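Local coordinates for Lmo1499 protein (Listeria monocytogenes, PDB 4IIW) that probably acts as a membrane-bound endolytic transglycosylase that cleaves nascent peptidoglycan strands and so terminates their elongation, at residues Met151-Val159 with Val198-Arg209; His220-Lys231 with Pro294-Met305. One frame throughout, in Å; residues are numbered along the deposited sequence.

Contact 1 (Met151-Val159 with Val198-Arg209); sequences MIKAYPETV and VKATDVNIAKYR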
loop_
_atom_site.group_PDB
_atom_site.type_symbol
_atom_site.label_atom_id
_atom_site.label_comp_id
_atom_site.label_asym_id
_atom_site.label_seq_id
_atom_site.Cartn_x
_atom_site.Cartn_y
_atom_site.Cartn_z
HETATM N N MSE B 151 -50.744 21.274 27.060
HETATM C CA MSE B 151 -51.407 20.029 26.721
HETATM C C MSE B 151 -52.627 19.809 27.626
HETATM O O MSE B 151 -53.678 19.340 27.174
HETATM C CB MSE B 151 -50.455 18.855 26.864
HETATM C CG MSE B 151 -49.354 18.759 25.804
HETATM SE SE MSE B 151 -49.964 18.675 23.952
HETATM C CE MSE B 151 -50.001 20.600 23.586
ATOM N N ILE B 152 -52.492 20.145 28.908
ATOM C CA ILE B 152 -53.604 20.003 29.839
ATOM C C ILE B 152 -54.746 20.923 29.380
ATOM O O ILE B 152 -55.921 20.629 29.576
ATOM C CB ILE B 152 -53.180 20.334 31.304
ATOM C CG1 ILE B 152 -52.188 19.295 31.830
ATOM C CG2 ILE B 152 -54.370 20.341 32.223
ATOM C CD1 ILE B 152 -51.564 19.693 33.148
ATOM N N LYS B 153 -54.399 22.023 28.740
ATOM C CA LYS B 153 -55.396 22.954 28.272
ATOM C C LYS B 153 -56.003 22.517 26.923
ATOM O O LYS B 153 -57.210 22.656 26.709
ATOM C CB LYS B 153 -54.758 24.349 28.153
ATOM C CG LYS B 153 -55.745 25.519 28.124
ATOM C CD LYS B 153 -56.472 25.708 29.479
ATOM C CE LYS B 153 -57.514 26.818 29.404
ATOM N NZ LYS B 153 -58.529 26.544 28.344
ATOM N N ALA B 154 -55.172 21.980 26.030
ATOM C CA ALA B 154 -55.613 21.598 24.687
ATOM C C ALA B 154 -56.388 20.282 24.615
ATOM O O ALA B 154 -57.239 20.104 23.726
ATOM C CB ALA B 154 -54.410 21.543 23.728
ATOM N N TYR B 155 -56.071 19.361 25.526
ATOM C CA TYR B 155 -56.716 18.046 25.576
ATOM C C TYR B 155 -57.192 17.742 27.007
ATOM O O TYR B 155 -56.750 16.779 27.637
ATOM C CB TYR B 155 -55.742 17.002 25.060
ATOM C CG TYR B 155 -55.300 17.349 23.683
ATOM C CD1 TYR B 155 -56.066 17.000 22.591
ATOM C CD2 TYR B 155 -54.150 18.075 23.467
ATOM C CE1 TYR B 155 -55.690 17.345 21.321
ATOM C CE2 TYR B 155 -53.754 18.421 22.174
ATOM C CZ TYR B 155 -54.531 18.056 21.112
ATOM O OH TYR B 155 -54.173 18.402 19.827
ATOM N N PRO B 156 -58.156 18.538 27.491
ATOM C CA PRO B 156 -58.614 18.457 28.871
ATOM C C PRO B 156 -59.308 17.162 29.282
ATOM O O PRO B 156 -59.362 16.869 30.479
ATOM C CB PRO B 156 -59.563 19.651 28.993
ATOM C CG PRO B 156 -60.063 19.884 27.617
ATOM C CD PRO B 156 -59.034 19.384 26.662
ATOM N N GLU B 157 -59.837 16.408 28.318
ATOM C CA GLU B 157 -60.513 15.142 28.632
ATOM C C GLU B 157 -59.473 14.030 28.812
ATOM O O GLU B 157 -59.761 13.007 29.441
ATOM C CB GLU B 157 -61.447 14.686 27.505
ATOM C CG GLU B 157 -62.365 15.723 26.877
ATOM C CD GLU B 157 -63.257 16.415 27.865
ATOM O OE1 GLU B 157 -63.506 15.856 28.960
ATOM O OE2 GLU B 157 -63.722 17.530 27.528
ATOM N N THR B 158 -58.272 14.242 28.265
ATOM C CA THR B 158 -57.234 13.219 28.231
ATOM C C THR B 158 -56.074 13.458 29.156
ATOM O O THR B 158 -55.721 12.570 29.904
ATOM C CB THR B 158 -56.704 13.065 26.785
ATOM O OG1 THR B 158 -57.766 12.602 25.944
ATOM C CG2 THR B 158 -55.571 12.072 26.715
ATOM N N VAL B 159 -55.448 14.631 29.076
ATOM C CA VAL B 159 -54.317 14.981 29.947
ATOM C C VAL B 159 -54.842 15.928 31.002
ATOM O O VAL B 159 -55.154 17.058 30.692
ATOM C CB VAL B 159 -53.165 15.698 29.170
ATOM C CG1 VAL B 159 -51.964 15.902 30.070
ATOM C CG2 VAL B 159 -52.745 14.916 27.929
ATOM N N VAL B 198 -49.935 13.421 21.319
ATOM C CA VAL B 198 -50.895 13.586 22.406
ATOM C C VAL B 198 -52.327 13.614 21.826
ATOM O O VAL B 198 -53.254 13.049 22.400
ATOM C CB VAL B 198 -50.602 14.832 23.273
ATOM C CG1 VAL B 198 -51.724 15.066 24.251
ATOM C CG2 VAL B 198 -49.282 14.658 24.019
ATOM N N LYS B 199 -52.481 14.242 20.668
ATOM C CA LYS B 199 -53.764 14.289 19.987
ATOM C C LYS B 199 -54.204 12.894 19.567
ATOM O O LYS B 199 -55.380 12.561 19.665
ATOM C CB LYS B 199 -53.693 15.231 18.777
ATOM C CG LYS B 199 -54.794 15.031 17.759
ATOM C CD LYS B 199 -55.007 16.235 16.893
ATOM C CE LYS B 199 -53.761 16.730 16.230
ATOM N NZ LYS B 199 -54.047 17.960 15.435
ATOM N N ALA B 200 -53.275 12.079 19.089
ATOM C CA ALA B 200 -53.632 10.718 18.691
ATOM C C ALA B 200 -54.189 9.953 19.904
ATOM O O ALA B 200 -55.166 9.212 19.782
ATOM C CB ALA B 200 -52.436 9.991 18.099
ATOM N N THR B 201 -53.578 10.144 21.074
ATOM C CA THR B 201 -54.045 9.451 22.266
ATOM C C THR B 201 -55.489 9.863 22.539
ATOM O O THR B 201 -56.351 9.018 22.692
ATOM C CB THR B 201 -53.167 9.740 23.508
ATOM O OG1 THR B 201 -51.852 9.174 23.331
ATOM C CG2 THR B 201 -53.833 9.165 24.792
ATOM N N ASP B 202 -55.731 11.174 22.557
ATOM C CA ASP B 202 -57.048 11.744 22.791
ATOM C C ASP B 202 -58.081 11.178 21.821
ATOM O O ASP B 202 -59.163 10.801 22.236
ATOM C CB ASP B 202 -56.985 13.279 22.665
ATOM C CG ASP B 202 -58.317 13.966 22.988
ATOM O OD1 ASP B 202 -58.733 13.956 24.178
ATOM O OD2 ASP B 202 -58.917 14.567 22.061
ATOM N N VAL B 203 -57.744 11.115 20.537
ATOM C CA VAL B 203 -58.652 10.596 19.529
ATOM C C VAL B 203 -58.922 9.115 19.679
ATOM O O VAL B 203 -60.051 8.659 19.544
ATOM C CB VAL B 203 -58.056 10.740 18.119
ATOM C CG1 VAL B 203 -58.943 10.027 17.087
ATOM C CG2 VAL B 203 -57.832 12.222 17.767
ATOM N N ASN B 204 -57.875 8.368 19.978
ATOM C CA ASN B 204 -57.953 6.917 19.968
ATOM C C ASN B 204 -58.460 6.242 21.211
ATOM O O ASN B 204 -58.679 5.035 21.191
ATOM C CB ASN B 204 -56.603 6.344 19.519
ATOM C CG ASN B 204 -56.308 6.665 18.044
ATOM O OD1 ASN B 204 -57.121 6.379 17.167
ATOM N ND2 ASN B 204 -55.160 7.260 17.776
ATOM N N ILE B 205 -58.650 6.996 22.287
ATOM C CA ILE B 205 -59.224 6.424 23.478
ATOM C C ILE B 205 -60.693 6.827 23.579
ATOM O O ILE B 205 -61.389 6.436 24.531
ATOM C CB ILE B 205 -58.484 6.833 24.766
ATOM C CG1 ILE B 205 -58.631 8.329 25.041
ATOM C CG2 ILE B 205 -57.029 6.423 24.695
ATOM C CD1 ILE B 205 -57.978 8.740 26.326
ATOM N N ALA B 206 -61.168 7.601 22.602
ATOM C CA ALA B 206 -62.568 8.048 22.574
ATOM C C ALA B 206 -63.539 6.877 22.720
ATOM O O ALA B 206 -64.579 7.003 23.358
ATOM C CB ALA B 206 -62.857 8.810 21.287
ATOM N N LYS B 207 -63.185 5.740 22.139
ATOM C CA LYS B 207 -64.028 4.548 22.203
ATOM C C LYS B 207 -64.120 3.923 23.603
ATOM O O LYS B 207 -65.073 3.187 23.890
ATOM C CB LYS B 207 -63.551 3.498 21.189
ATOM C CG LYS B 207 -62.092 3.092 21.342
ATOM C CD LYS B 207 -61.673 2.122 20.257
ATOM C CE LYS B 207 -60.161 1.919 20.257
ATOM N NZ LYS B 207 -59.730 0.986 19.179
ATOM N N TYR B 208 -63.156 4.213 24.474
ATOM C CA TYR B 208 -63.173 3.661 25.823
ATOM C C TYR B 208 -63.844 4.580 26.841
ATOM O O TYR B 208 -64.059 4.167 27.985
ATOM C CB TYR B 208 -61.754 3.375 26.310
ATOM C CG TYR B 208 -60.952 2.470 25.414
ATOM C CD1 TYR B 208 -61.305 1.144 25.238
ATOM C CD2 TYR B 208 -59.819 2.941 24.759
ATOM C CE1 TYR B 208 -60.562 0.313 24.417
ATOM C CE2 TYR B 208 -59.074 2.123 23.941
ATOM C CZ TYR B 208 -59.443 0.809 23.776
ATOM O OH TYR B 208 -58.693 -0.006 22.960
ATOM N N ARG B 209 -64.168 5.811 26.429
ATOM C CA ARG B 209 -64.777 6.817 27.326
ATOM C C ARG B 209 -65.943 6.284 28.131
ATOM O O ARG B 209 -65.975 6.434 29.343
ATOM C CB ARG B 209 -65.307 8.029 26.551
ATOM C CG ARG B 209 -64.285 8.810 25.754
ATOM C CD ARG B 209 -63.251 9.516 26.620
ATOM N NE ARG B 209 -62.356 10.320 25.783
ATOM C CZ ARG B 209 -61.343 11.042 26.238
ATOM N NH1 ARG B 209 -61.084 11.075 27.541
ATOM N NH2 ARG B 209 -60.592 11.734 25.381
HETATM O O HOH W 1 -59.564 16.392 25.535
#
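Y155, the first residue to leave helix 145-154, lays its ring against helix 190-204 and meets three of its residues in different ways. The backbone N of K199 lies over one face. The carboxylate of D202 stands at the rim, with OD2 in the ring plane 3.8 Å from Y155 CD1 and the two planes turned 61° apart. V198 comes in obliquely, its CG1 3.9 Å from Y155 CD2. At the far end the phenol oxygen rests on the aliphatic part of K199, whose ammonium group turns away to pair with E196. CG1 of V198 also reaches V159 CG2, and the selenium of M151 packs on CB of the same valine, so V198 fits among three side chains of the opposing segment.

Beyond the ring the contact becomes mainly polar. Y155 O accepts the N-H groups of both T158 and V159, a turn that brings T158 back onto the helix. There T158 OG1 faces D202 OD1; the modelled distance is too short to be taken literally, and details of that bond are doubtful. T158 CG2 points to T201 CG2 at 3.9 Å. Chi1 of -176° carries the D202 carboxylate out toward the T158 turn, where OD1 lies 3.1 Å from R209 NH2 in a salt bridge. The other terminal nitrogen of R209, NH1, donates to E157 O at 3.0 Å from well above the carbonyl plane, while I205 CG1 covers one guanidinium face. A water bridges E157 N (2.8 Å) to D202 OD1 (2.9 Å).

The loop after helix 145-154 is therefore fastened to helix 190-204 through V198 and D202 and to the start of helix 209-215 through R209, which probably offsets the charge of D202 and favours its ionised form.

Contact 2 (His220-Lys231 with Pro294-Met305); sequences HKFLTMSSIIEK and PGPISNSGDSSM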
loop_
_atom_site.group_PDB
_atom_site.type_symbol
_atom_site.label_atom_id
_atom_site.label_comp_id
_atom_site.label_asym_id
_atom_site.label_seq_id
_atom_site.Cartn_x
_atom_site.Cartn_y
_atom_site.Cartn_z
ATOM N N HIS B 220 -55.654 8.527 33.598
ATOM C CA HIS B 220 -54.311 8.288 34.108
ATOM C C HIS B 220 -54.121 6.888 34.694
ATOM O O HIS B 220 -53.116 6.233 34.405
ATOM C CB HIS B 220 -53.928 9.365 35.115
ATOM C CG HIS B 220 -52.472 9.376 35.461
ATOM N ND1 HIS B 220 -51.496 9.735 34.551
ATOM C CD2 HIS B 220 -51.828 9.112 36.622
ATOM C CE1 HIS B 220 -50.314 9.675 35.135
ATOM N NE2 HIS B 220 -50.489 9.315 36.396
ATOM N N LYS B 221 -55.055 6.419 35.519
ATOM C CA LYS B 221 -54.923 5.040 36.051
ATOM C C LYS B 221 -55.102 4.034 34.918
ATOM O O LYS B 221 -54.444 3.012 34.876
ATOM C CB LYS B 221 -55.866 4.763 37.241
ATOM C CG LYS B 221 -55.424 5.524 38.499
ATOM C CD LYS B 221 -56.223 5.187 39.732
ATOM C CE LYS B 221 -55.615 5.886 40.953
ATOM N NZ LYS B 221 -56.429 5.721 42.205
ATOM N N PHE B 222 -55.972 4.362 33.981
ATOM C CA PHE B 222 -56.191 3.534 32.801
ATOM C C PHE B 222 -54.905 3.297 32.032
ATOM O O PHE B 222 -54.556 2.168 31.736
ATOM C CB PHE B 222 -57.214 4.214 31.890
ATOM C CG PHE B 222 -57.360 3.579 30.535
ATOM C CD1 PHE B 222 -57.650 2.233 30.410
ATOM C CD2 PHE B 222 -57.303 4.361 29.383
ATOM C CE1 PHE B 222 -57.827 1.655 29.162
ATOM C CE2 PHE B 222 -57.486 3.800 28.137
ATOM C CZ PHE B 222 -57.747 2.436 28.023
ATOM N N LEU B 223 -54.200 4.371 31.717
ATOM C CA LEU B 223 -52.958 4.243 30.968
ATOM C C LEU B 223 -51.856 3.622 31.802
ATOM O O LEU B 223 -50.939 3.012 31.252
ATOM C CB LEU B 223 -52.520 5.595 30.390
ATOM C CG LEU B 223 -53.519 6.168 29.375
ATOM C CD1 LEU B 223 -53.106 7.566 28.954
ATOM C CD2 LEU B 223 -53.617 5.242 28.184
ATOM N N THR B 224 -51.946 3.743 33.125
ATOM C CA THR B 224 -50.948 3.135 33.991
ATOM C C THR B 224 -51.060 1.604 33.905
ATOM O O THR B 224 -50.051 0.901 33.634
ATOM C CB THR B 224 -51.094 3.622 35.421
ATOM O OG1 THR B 224 -50.870 5.040 35.453
ATOM C CG2 THR B 224 -50.087 2.930 36.326
HETATM N N MSE B 225 -52.273 1.083 34.118
HETATM C CA MSE B 225 -52.498 -0.368 33.988
HETATM C C MSE B 225 -52.120 -0.860 32.648
HETATM O O MSE B 225 -51.480 -1.888 32.523
HETATM C CB MSE B 225 -53.957 -0.778 34.176
HETATM C CG MSE B 225 -54.202 -1.513 35.422
HETATM SE SE MSE B 225 -53.271 -3.224 35.526
HETATM C CE MSE B 225 -53.914 -3.519 37.328
ATOM N N SER B 226 -52.576 -0.153 31.632
ATOM C CA SER B 226 -52.282 -0.561 30.277
ATOM C C SER B 226 -50.787 -0.760 30.107
ATOM O O SER B 226 -50.381 -1.775 29.566
ATOM C CB SER B 226 -52.811 0.462 29.271
ATOM O OG SER B 226 -54.220 0.521 29.340
ATOM N N SER B 227 -49.979 0.173 30.620
ATOM C CA SER B 227 -48.525 0.095 30.442
ATOM C C SER B 227 -47.856 -1.078 31.158
ATOM O O SER B 227 -46.959 -1.722 30.588
ATOM C CB SER B 227 -47.830 1.396 30.861
ATOM O OG SER B 227 -47.981 1.616 32.240
ATOM N N ILE B 228 -48.255 -1.350 32.404
ATOM C CA ILE B 228 -47.637 -2.459 33.121
ATOM C C ILE B 228 -48.049 -3.765 32.444
ATOM O O ILE B 228 -47.286 -4.744 32.465
ATOM C CB ILE B 228 -47.908 -2.449 34.641
ATOM C CG1 ILE B 228 -49.363 -2.697 34.982
ATOM C CG2 ILE B 228 -47.502 -1.125 35.239
ATOM C CD1 ILE B 228 -49.610 -2.719 36.494
ATOM N N ILE B 229 -49.237 -3.768 31.825
ATOM C CA ILE B 229 -49.715 -4.941 31.071
ATOM C C ILE B 229 -48.890 -5.071 29.795
ATOM O O ILE B 229 -48.456 -6.171 29.450
ATOM C CB ILE B 229 -51.232 -4.871 30.695
ATOM C CG1 ILE B 229 -52.124 -4.872 31.940
ATOM C CG2 ILE B 229 -51.639 -6.053 29.848
ATOM C CD1 ILE B 229 -53.616 -4.618 31.637
ATOM N N GLU B 230 -48.666 -3.942 29.112
ATOM C CA GLU B 230 -47.884 -3.926 27.861
ATOM C C GLU B 230 -46.469 -4.500 28.033
ATOM O O GLU B 230 -46.088 -5.416 27.316
ATOM C CB GLU B 230 -47.778 -2.511 27.289
ATOM C CG GLU B 230 -47.120 -2.431 25.896
ATOM C CD GLU B 230 -48.044 -2.869 24.764
ATOM O OE1 GLU B 230 -49.273 -2.768 24.934
ATOM O OE2 GLU B 230 -47.543 -3.287 23.686
ATOM N N LYS B 231 -45.708 -3.978 28.994
ATOM C CA LYS B 231 -44.333 -4.434 29.202
ATOM C C LYS B 231 -44.215 -5.880 29.705
ATOM O O LYS B 231 -43.138 -6.458 29.626
ATOM C CB LYS B 231 -43.566 -3.506 30.160
ATOM C CG LYS B 231 -43.442 -2.048 29.726
ATOM C CD LYS B 231 -42.876 -1.877 28.325
ATOM C CE LYS B 231 -41.477 -2.471 28.148
ATOM N NZ LYS B 231 -41.003 -2.338 26.721
ATOM N N PRO B 294 -47.092 5.783 40.208
ATOM C CA PRO B 294 -47.675 7.126 40.070
ATOM C C PRO B 294 -48.154 7.497 38.661
ATOM O O PRO B 294 -48.911 8.450 38.501
ATOM C CB PRO B 294 -46.524 8.069 40.484
ATOM C CG PRO B 294 -45.508 7.220 41.124
ATOM C CD PRO B 294 -45.667 5.837 40.562
ATOM N N GLY B 295 -47.669 6.784 37.656
ATOM C CA GLY B 295 -48.059 7.005 36.274
ATOM C C GLY B 295 -47.597 5.835 35.416
ATOM O O GLY B 295 -46.981 4.894 35.920
ATOM N N PRO B 296 -47.920 5.868 34.123
ATOM C CA PRO B 296 -47.521 4.824 33.191
ATOM C C PRO B 296 -46.017 4.751 33.044
ATOM O O PRO B 296 -45.328 5.744 33.329
ATOM C CB PRO B 296 -48.125 5.300 31.860
ATOM C CG PRO B 296 -49.246 6.183 32.256
ATOM C CD PRO B 296 -48.839 6.838 33.504
ATOM N N ILE B 297 -45.523 3.600 32.583
ATOM C CA ILE B 297 -44.088 3.402 32.339
ATOM C C ILE B 297 -43.764 3.291 30.837
ATOM O O ILE B 297 -42.623 3.013 30.450
ATOM C CB ILE B 297 -43.553 2.165 33.062
ATOM C CG1 ILE B 297 -44.245 0.893 32.555
ATOM C CG2 ILE B 297 -43.738 2.338 34.554
ATOM C CD1 ILE B 297 -43.568 -0.419 33.034
ATOM N N SER B 298 -44.778 3.500 30.000
ATOM C CA SER B 298 -44.619 3.446 28.552
ATOM C C SER B 298 -45.975 3.709 27.924
ATOM O O SER B 298 -46.941 3.919 28.643
ATOM C CB SER B 298 -44.141 2.060 28.106
ATOM O OG SER B 298 -45.177 1.116 28.293
ATOM N N ASN B 299 -46.046 3.699 26.594
ATOM C CA ASN B 299 -47.334 3.809 25.909
ATOM C C ASN B 299 -47.869 2.384 25.690
ATOM O O ASN B 299 -47.170 1.424 25.975
ATOM C CB ASN B 299 -47.246 4.623 24.614
ATOM C CG ASN B 299 -46.256 4.068 23.632
ATOM O OD1 ASN B 299 -45.728 2.958 23.800
ATOM N ND2 ASN B 299 -45.999 4.832 22.587
ATOM N N SER B 300 -49.096 2.256 25.194
ATOM C CA SER B 300 -49.745 0.953 25.058
ATOM C C SER B 300 -50.523 0.788 23.774
ATOM O O SER B 300 -51.023 1.759 23.216
ATOM C CB SER B 300 -50.742 0.766 26.207
ATOM O OG SER B 300 -50.124 0.859 27.475
ATOM N N GLY B 301 -50.629 -0.465 23.328
ATOM C CA GLY B 301 -51.395 -0.837 22.128
ATOM C C GLY B 301 -52.834 -1.099 22.537
ATOM O O GLY B 301 -53.132 -1.198 23.719
ATOM N N ASP B 302 -53.738 -1.204 21.572
ATOM C CA ASP B 302 -55.143 -1.439 21.901
ATOM C C ASP B 302 -55.317 -2.710 22.694
ATOM O O ASP B 302 -56.148 -2.781 23.608
ATOM C CB ASP B 302 -55.991 -1.488 20.646
ATOM C CG ASP B 302 -56.252 -0.119 20.085
ATOM O OD1 ASP B 302 -56.889 0.696 20.795
ATOM O OD2 ASP B 302 -55.841 0.139 18.932
ATOM N N SER B 303 -54.529 -3.716 22.348
ATOM C CA SER B 303 -54.601 -4.980 23.038
ATOM C C SER B 303 -54.515 -4.770 24.562
ATOM O O SER B 303 -55.377 -5.217 25.316
ATOM C CB SER B 303 -53.488 -5.896 22.552
ATOM O OG SER B 303 -53.622 -7.167 23.149
ATOM N N SER B 304 -53.480 -4.071 25.002
ATOM C CA SER B 304 -53.301 -3.800 26.423
ATOM C C SER B 304 -54.398 -2.923 26.996
ATOM O O SER B 304 -54.840 -3.141 28.127
ATOM C CB SER B 304 -51.948 -3.165 26.681
ATOM O OG SER B 304 -50.928 -4.124 26.479
HETATM N N MSE B 305 -54.841 -1.932 26.237
HETATM C CA MSE B 305 -55.903 -1.067 26.717
HETATM C C MSE B 305 -57.183 -1.866 26.978
HETATM O O MSE B 305 -57.798 -1.680 28.019
HETATM C CB MSE B 305 -56.120 0.108 25.773
HETATM C CG MSE B 305 -55.014 1.138 25.885
HETATM SE SE MSE B 305 -55.223 2.587 24.637
HETATM C CE MSE B 305 -53.574 3.552 25.023
#
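Residues 294-301 run alongside helix 219-232 in the same direction, T224 lying nearest P296 and S227 nearest S298, before the chain turns at N-cap G301 into helix 302-309. H220 opens the row: its NE2 donates to a lone pair of P294 O at 2.8 Å, in the ring plane, while ND1 bonds Y175 OH. P296 sets its ring across T224 and against L223 CB. S227 OG is bonded on both sides: with chi1 65° it sits between its own N and carbonyl carbon, donating to T224 O and accepting I297 N at 3.2 Å.

On the other flank, M305 crosses F222 at about a right angle, its CB 3.6 Å from F222 CZ, and its selenium makes an oblique Met-aromatic contact. M305 CE meets L223 CD2 at 3.6 Å. E230 OE1 takes G301 N at 3.1 Å, nearly straight (177°), and S304 OG at 2.6 Å from the opposite face of the carboxylate.

K231 ends the segment beside E232, predicted to matter for catalysis. A buried carboxylate thus accepts two bonds at the start of helix 302-309, where the helix dipole would help to stabilise its charge, with R239 nearby as a long, weak ion-pair partner.

Along the chain, contact 1 closes before contact 2 opens, and their centres lie 15 Å apart on the same side of the chain's centre. R209, at the end of contact 1, begins helix 209-215, which leads to helix 219-232 of contact 2; I205 and R209 already touch V219 there. The two also meet directly: Y208 OH probably hydrogen-bonds D302 OD1 (2.9 Å), and the Y208 ring packs against F222 with the planes at about 55°. The helical pair of contact 1 is thereby joined to the buried contact 2 within the same YceG-like region, where helix 219-232 also carries E232, predicted to be important for catalysis; contact 1 itself lies away from that residue.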